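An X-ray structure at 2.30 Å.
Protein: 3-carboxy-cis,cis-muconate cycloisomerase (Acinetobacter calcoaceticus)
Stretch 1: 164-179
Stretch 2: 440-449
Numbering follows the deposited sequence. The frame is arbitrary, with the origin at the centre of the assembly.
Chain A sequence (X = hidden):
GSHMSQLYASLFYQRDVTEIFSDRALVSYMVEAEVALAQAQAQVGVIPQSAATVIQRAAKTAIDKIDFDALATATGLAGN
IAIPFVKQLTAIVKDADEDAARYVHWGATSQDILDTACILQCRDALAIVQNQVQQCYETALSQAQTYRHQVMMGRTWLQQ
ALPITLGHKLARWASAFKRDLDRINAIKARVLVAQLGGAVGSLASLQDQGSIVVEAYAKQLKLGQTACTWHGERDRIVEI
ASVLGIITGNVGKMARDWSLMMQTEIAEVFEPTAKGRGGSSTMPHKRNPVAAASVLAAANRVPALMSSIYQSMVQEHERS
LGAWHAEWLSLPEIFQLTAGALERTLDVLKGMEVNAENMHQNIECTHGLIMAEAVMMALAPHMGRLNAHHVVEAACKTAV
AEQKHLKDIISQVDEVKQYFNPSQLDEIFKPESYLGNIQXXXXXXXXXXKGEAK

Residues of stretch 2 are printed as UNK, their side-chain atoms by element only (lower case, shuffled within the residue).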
# COMPACT_ATOMS: atom_id res chain seq x y z
N ILE A 164 5.65 -27.80 22.32
CA ILE A 164 6.10 -28.15 20.93
C ILE A 164 7.62 -28.35 21.13
O ILE A 164 8.06 -28.48 22.28
CB ILE A 164 5.88 -26.99 19.87
CG1 ILE A 164 6.64 -25.71 20.30
CG2 ILE A 164 4.39 -26.71 19.73
CD1 ILE A 164 6.72 -24.64 19.21
N THR A 165 8.41 -28.43 20.05
CA THR A 165 9.88 -28.47 20.22
C THR A 165 10.42 -27.34 19.34
O THR A 165 9.79 -26.94 18.36
CB THR A 165 10.55 -29.80 19.80
OG1 THR A 165 10.45 -29.96 18.38
CG2 THR A 165 9.89 -31.03 20.52
N LEU A 166 11.58 -26.81 19.70
CA LEU A 166 12.18 -25.76 18.94
C LEU A 166 12.41 -26.30 17.53
O LEU A 166 12.24 -25.59 16.55
CB LEU A 166 13.50 -25.36 19.57
CG LEU A 166 14.36 -24.45 18.71
CD1 LEU A 166 13.56 -23.20 18.42
CD2 LEU A 166 15.70 -24.07 19.41
N GLY A 167 12.79 -27.57 17.44
CA GLY A 167 13.03 -28.17 16.14
C GLY A 167 11.80 -28.08 15.27
O GLY A 167 11.91 -27.98 14.04
N HIS A 168 10.60 -28.15 15.85
CA HIS A 168 9.43 -28.05 14.99
C HIS A 168 9.30 -26.60 14.35
O HIS A 168 8.98 -26.48 13.18
CB HIS A 168 8.19 -28.39 15.77
CG HIS A 168 6.99 -28.59 14.89
ND1 HIS A 168 5.76 -28.05 15.20
CD2 HIS A 168 6.82 -29.31 13.76
CE1 HIS A 168 4.88 -28.44 14.29
NE2 HIS A 168 5.50 -29.21 13.41
N LYS A 169 9.55 -25.53 15.12
CA LYS A 169 9.54 -24.18 14.54
C LYS A 169 10.58 -24.13 13.40
O LYS A 169 10.29 -23.61 12.31
CB LYS A 169 9.94 -23.12 15.58
CG LYS A 169 8.93 -22.79 16.64
CD LYS A 169 9.47 -21.65 17.47
CE LYS A 169 8.39 -21.00 18.34
NZ LYS A 169 7.29 -20.33 17.59
N LEU A 170 11.78 -24.67 13.65
CA LEU A 170 12.85 -24.67 12.65
C LEU A 170 12.47 -25.47 11.39
O LEU A 170 12.79 -25.05 10.26
CB LEU A 170 14.15 -25.20 13.25
CG LEU A 170 14.76 -24.20 14.26
CD1 LEU A 170 15.80 -24.88 15.18
CD2 LEU A 170 15.41 -23.11 13.46
N ALA A 171 11.76 -26.59 11.57
CA ALA A 171 11.36 -27.37 10.41
C ALA A 171 10.32 -26.59 9.59
O ALA A 171 10.34 -26.61 8.35
CB ALA A 171 10.80 -28.75 10.85
N ARG A 172 9.41 -25.90 10.29
CA ARG A 172 8.39 -25.09 9.63
C ARG A 172 9.09 -23.99 8.75
O ARG A 172 8.71 -23.77 7.59
CB ARG A 172 7.45 -24.47 10.68
CG ARG A 172 6.38 -25.43 11.20
CD ARG A 172 5.81 -24.95 12.55
NE ARG A 172 5.37 -23.54 12.51
CZ ARG A 172 5.21 -22.78 13.59
NH1 ARG A 172 5.43 -23.29 14.79
NH2 ARG A 172 4.87 -21.49 13.46
N TRP A 173 10.12 -23.35 9.30
CA TRP A 173 10.84 -22.32 8.56
C TRP A 173 11.61 -22.89 7.36
O TRP A 173 11.67 -22.27 6.26
CB TRP A 173 11.79 -21.55 9.50
CG TRP A 173 11.09 -20.92 10.64
CD1 TRP A 173 9.75 -20.63 10.71
CD2 TRP A 173 11.67 -20.41 11.84
NE1 TRP A 173 9.48 -19.97 11.88
CE2 TRP A 173 10.64 -19.83 12.59
CE3 TRP A 173 12.98 -20.40 12.35
CZ2 TRP A 173 10.85 -19.24 13.84
CZ3 TRP A 173 13.20 -19.80 13.61
CH2 TRP A 173 12.14 -19.22 14.33
N ALA A 174 12.19 -24.07 7.57
CA ALA A 174 12.96 -24.74 6.54
C ALA A 174 12.06 -25.04 5.36
O ALA A 174 12.37 -24.72 4.22
CB ALA A 174 13.58 -26.05 7.09
N SER A 175 10.93 -25.67 5.63
CA SER A 175 10.02 -26.02 4.55
C SER A 175 9.54 -24.73 3.79
O SER A 175 9.29 -24.78 2.58
CB SER A 175 8.84 -26.80 5.16
OG SER A 175 7.93 -27.25 4.19
N ALA A 176 9.42 -23.60 4.50
CA ALA A 176 9.00 -22.37 3.84
C ALA A 176 10.15 -21.94 2.89
O ALA A 176 9.92 -21.50 1.75
CB ALA A 176 8.70 -21.28 4.87
N PHE A 177 11.39 -22.07 3.35
CA PHE A 177 12.49 -21.71 2.48
C PHE A 177 12.54 -22.63 1.23
O PHE A 177 12.83 -22.18 0.11
CB PHE A 177 13.82 -21.77 3.22
CG PHE A 177 14.04 -20.64 4.14
CD1 PHE A 177 13.90 -19.31 3.67
CD2 PHE A 177 14.47 -20.85 5.43
CE1 PHE A 177 14.23 -18.20 4.48
CE2 PHE A 177 14.81 -19.74 6.27
CZ PHE A 177 14.68 -18.40 5.78
N LYS A 178 12.22 -23.92 1.42
CA LYS A 178 12.24 -24.82 0.30
C LYS A 178 11.18 -24.40 -0.72
O LYS A 178 11.44 -24.42 -1.91
CB LYS A 178 12.08 -26.27 0.79
CG LYS A 178 10.95 -27.05 0.25
CD LYS A 178 11.25 -27.78 -1.04
CE LYS A 178 9.92 -28.41 -1.49
NZ LYS A 178 9.99 -29.01 -2.87
N ARG A 179 9.99 -23.99 -0.28
CA ARG A 179 8.98 -23.54 -1.26
C ARG A 179 9.47 -22.25 -2.00
O ARG A 179 9.12 -22.02 -3.17
CB ARG A 179 7.63 -23.32 -0.58
CG ARG A 179 6.97 -24.57 -0.13
CD ARG A 179 5.54 -24.29 0.34
NE ARG A 179 5.47 -23.46 1.57
CZ ARG A 179 5.73 -23.89 2.81
NH1 ARG A 179 6.10 -25.15 3.03
NH2 ARG A 179 5.58 -23.09 3.85
N UNK A 440 7.16 -36.93 13.29
CA UNK A 440 6.84 -37.32 11.91
C UNK A 440 6.95 -36.06 11.02
O UNK A 440 7.48 -36.14 9.88
o UNK A 440 3.98 -39.64 12.50
c UNK A 440 5.38 -37.84 11.77
o UNK A 440 6.15 -39.87 12.81
c UNK A 440 5.16 -39.21 12.41
N UNK A 441 6.46 -34.91 11.51
CA UNK A 441 6.53 -33.67 10.71
C UNK A 441 7.96 -33.25 10.49
O UNK A 441 8.34 -32.89 9.36
n UNK A 441 2.62 -31.92 12.98
c UNK A 441 3.45 -31.58 11.99
c UNK A 441 4.19 -32.73 11.29
o UNK A 441 3.63 -30.41 11.64
c UNK A 441 5.73 -32.53 11.35
N UNK A 442 8.79 -33.32 11.54
CA UNK A 442 10.17 -32.94 11.34
C UNK A 442 10.84 -33.92 10.33
O UNK A 442 11.59 -33.48 9.46
c UNK A 442 12.46 -32.75 12.42
c UNK A 442 10.94 -32.91 12.68
c UNK A 442 10.32 -31.80 13.58
c UNK A 442 11.00 -31.61 14.96
N UNK A 443 10.56 -35.22 10.43
CA UNK A 443 11.16 -36.18 9.49
C UNK A 443 10.68 -35.89 8.06
O UNK A 443 11.45 -36.01 7.10
o UNK A 443 12.61 -37.77 11.36
c UNK A 443 11.47 -38.18 11.06
o UNK A 443 10.85 -39.04 11.74
c UNK A 443 10.78 -37.65 9.81
N UNK A 444 9.38 -35.59 7.93
CA UNK A 444 8.81 -35.29 6.63
C UNK A 444 9.55 -34.10 6.00
O UNK A 444 9.90 -34.18 4.81
c UNK A 444 7.30 -35.02 6.75
N UNK A 445 9.86 -33.02 6.76
CA UNK A 445 10.58 -31.95 6.09
C UNK A 445 12.04 -32.26 5.82
O UNK A 445 12.59 -31.72 4.88
c UNK A 445 11.75 -30.04 7.26
c UNK A 445 9.31 -30.46 7.70
c UNK A 445 10.45 -30.52 6.74
N UNK A 446 12.65 -33.11 6.64
CA UNK A 446 14.05 -33.51 6.41
C UNK A 446 14.11 -34.37 5.13
O UNK A 446 15.11 -34.37 4.43
c UNK A 446 15.96 -32.44 8.52
c UNK A 446 15.49 -34.43 9.91
c UNK A 446 14.61 -34.31 7.58
c UNK A 446 14.96 -33.50 8.83
N UNK A 447 13.05 -35.09 4.82
CA UNK A 447 13.02 -35.87 3.57
C UNK A 447 12.79 -35.06 2.28
O UNK A 447 13.41 -35.37 1.27
o UNK A 447 10.89 -39.72 3.12
c UNK A 447 12.37 -38.20 4.28
c UNK A 447 11.26 -39.24 4.22
n UNK A 447 10.70 -39.60 5.40
c UNK A 447 11.94 -36.94 3.61
N UNK A 448 11.89 -34.07 2.29
CA UNK A 448 11.67 -33.32 1.06
C UNK A 448 12.97 -32.68 0.59
O UNK A 448 13.05 -32.16 -0.51
c UNK A 448 10.48 -31.30 2.34
o UNK A 448 9.70 -29.05 2.82
c UNK A 448 10.51 -32.27 1.16
o UNK A 448 8.46 -30.21 1.45
c UNK A 448 9.48 -30.10 2.18
N UNK A 449 14.02 -32.81 1.41
CA UNK A 449 15.35 -32.28 1.10
C UNK A 449 16.28 -33.18 0.26
O UNK A 449 17.21 -32.57 -0.30
c UNK A 449 16.05 -31.89 2.38
O HOH W 1 6.55 -27.63 1.25

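Position 440 carries two side-chain carbons, the second bearing two oxygens, and its side chain is out of reach of stretch 1. A carboxylate one carbon beyond CB is an aspartate, Asp440.

Position 441 has three carbons in an unbranched chain, the third carrying one oxygen and one nitrogen. The CA-to-CB bond points toward stretch 1, and the amide oxygen of 441 lies 2.8 Å from NE2 of His168. A terminal amide on a three-carbon chain identifies Gln441, the oxygen being OE1. The N-H...acceptor angle of 155° supports a hydrogen bond donated by the imidazole. The oxygen meets the ring at its edge, near the ring plane, as expected for a ring N-H donor.

Position 442 shows four carbons, forked at the first, with one arm two carbons long. The terminal carbon of that arm is 3.6 Å from Gly167 C, 3.6 Å from His168 N and 3.8 Å from Thr165 OG1. This beta-branched pattern is isoleucine, Ile442, and the terminal carbon is CD1. Its CA-to-CB bond points sideways, but chi1 near -64° (m) and chi2 near 180° (t) bring the long arm to the start of the other helix. An ideal CB built on Gly167 would lie 3.4 Å from Ile442 CD1, a tight fit, so the absent side chain leaves room for this methyl. Thr165 is the N-cap there, its OG1 accepting from His168 N at 3.1 Å.

Position 443 again has two carbons with two oxygens on the second, out of reach of stretch 1: Asp443. Position 444 has a single side-chain carbon, also out of reach: Ala444.

Position 445 has one carbon carrying two more, three in all. The CA-to-CB bond points toward stretch 1; one methyl of 445 is 3.9 Å from Ala171 CB and the other 4.4 Å from Ala174 CB. This is valine, Val445, the methyls being CG1 and CG2 respectively. Its chi1 of -16° lies between wells.

Position 446 has four carbons forked at the second, hence Leu446; the CA-to-CB bond points away, and the side-chain end comes nearer but makes no contact. Position 447 has three carbons ending in one oxygen and one nitrogen, so it is Gln447, exposed and poorly ordered.

Position 448 has three carbons, the third carrying two oxygens, one of which lies 2.9 Å from Ser175 OG and 3.5 Å from Lys178 CG. This is a glutamate, Glu448, and that oxygen is OE2. A water accepts from Arg179 NH1 (3.1 Å to its oxygen) and donates to Glu448 OE1 (3.2 Å), linking the stretches indirectly. High B factors make this end less certain. Position 449 has one side-chain carbon and no contact: Ala449.

The two helices run at 33° with axes 9.4 Å apart at closest approach, and the register pairs Ala171 with Ile442 (CA to CA 5.8 Å) and Ser175 with Val445 (CA to CA 6.2 Å). Small residues on stretch 1 admit the aliphatic side chains: Ala171 CB meets both Val445 CG1 and, at 4.1 Å, Ile442 CG1. Polar contacts extend this packing along the helices, from His168 with Gln441 to Ser175 beside Glu448. Between the two stretches 444 Å² is buried, both sides summed.

Stretch 2, residues 440-449: DQIDAVLQEA
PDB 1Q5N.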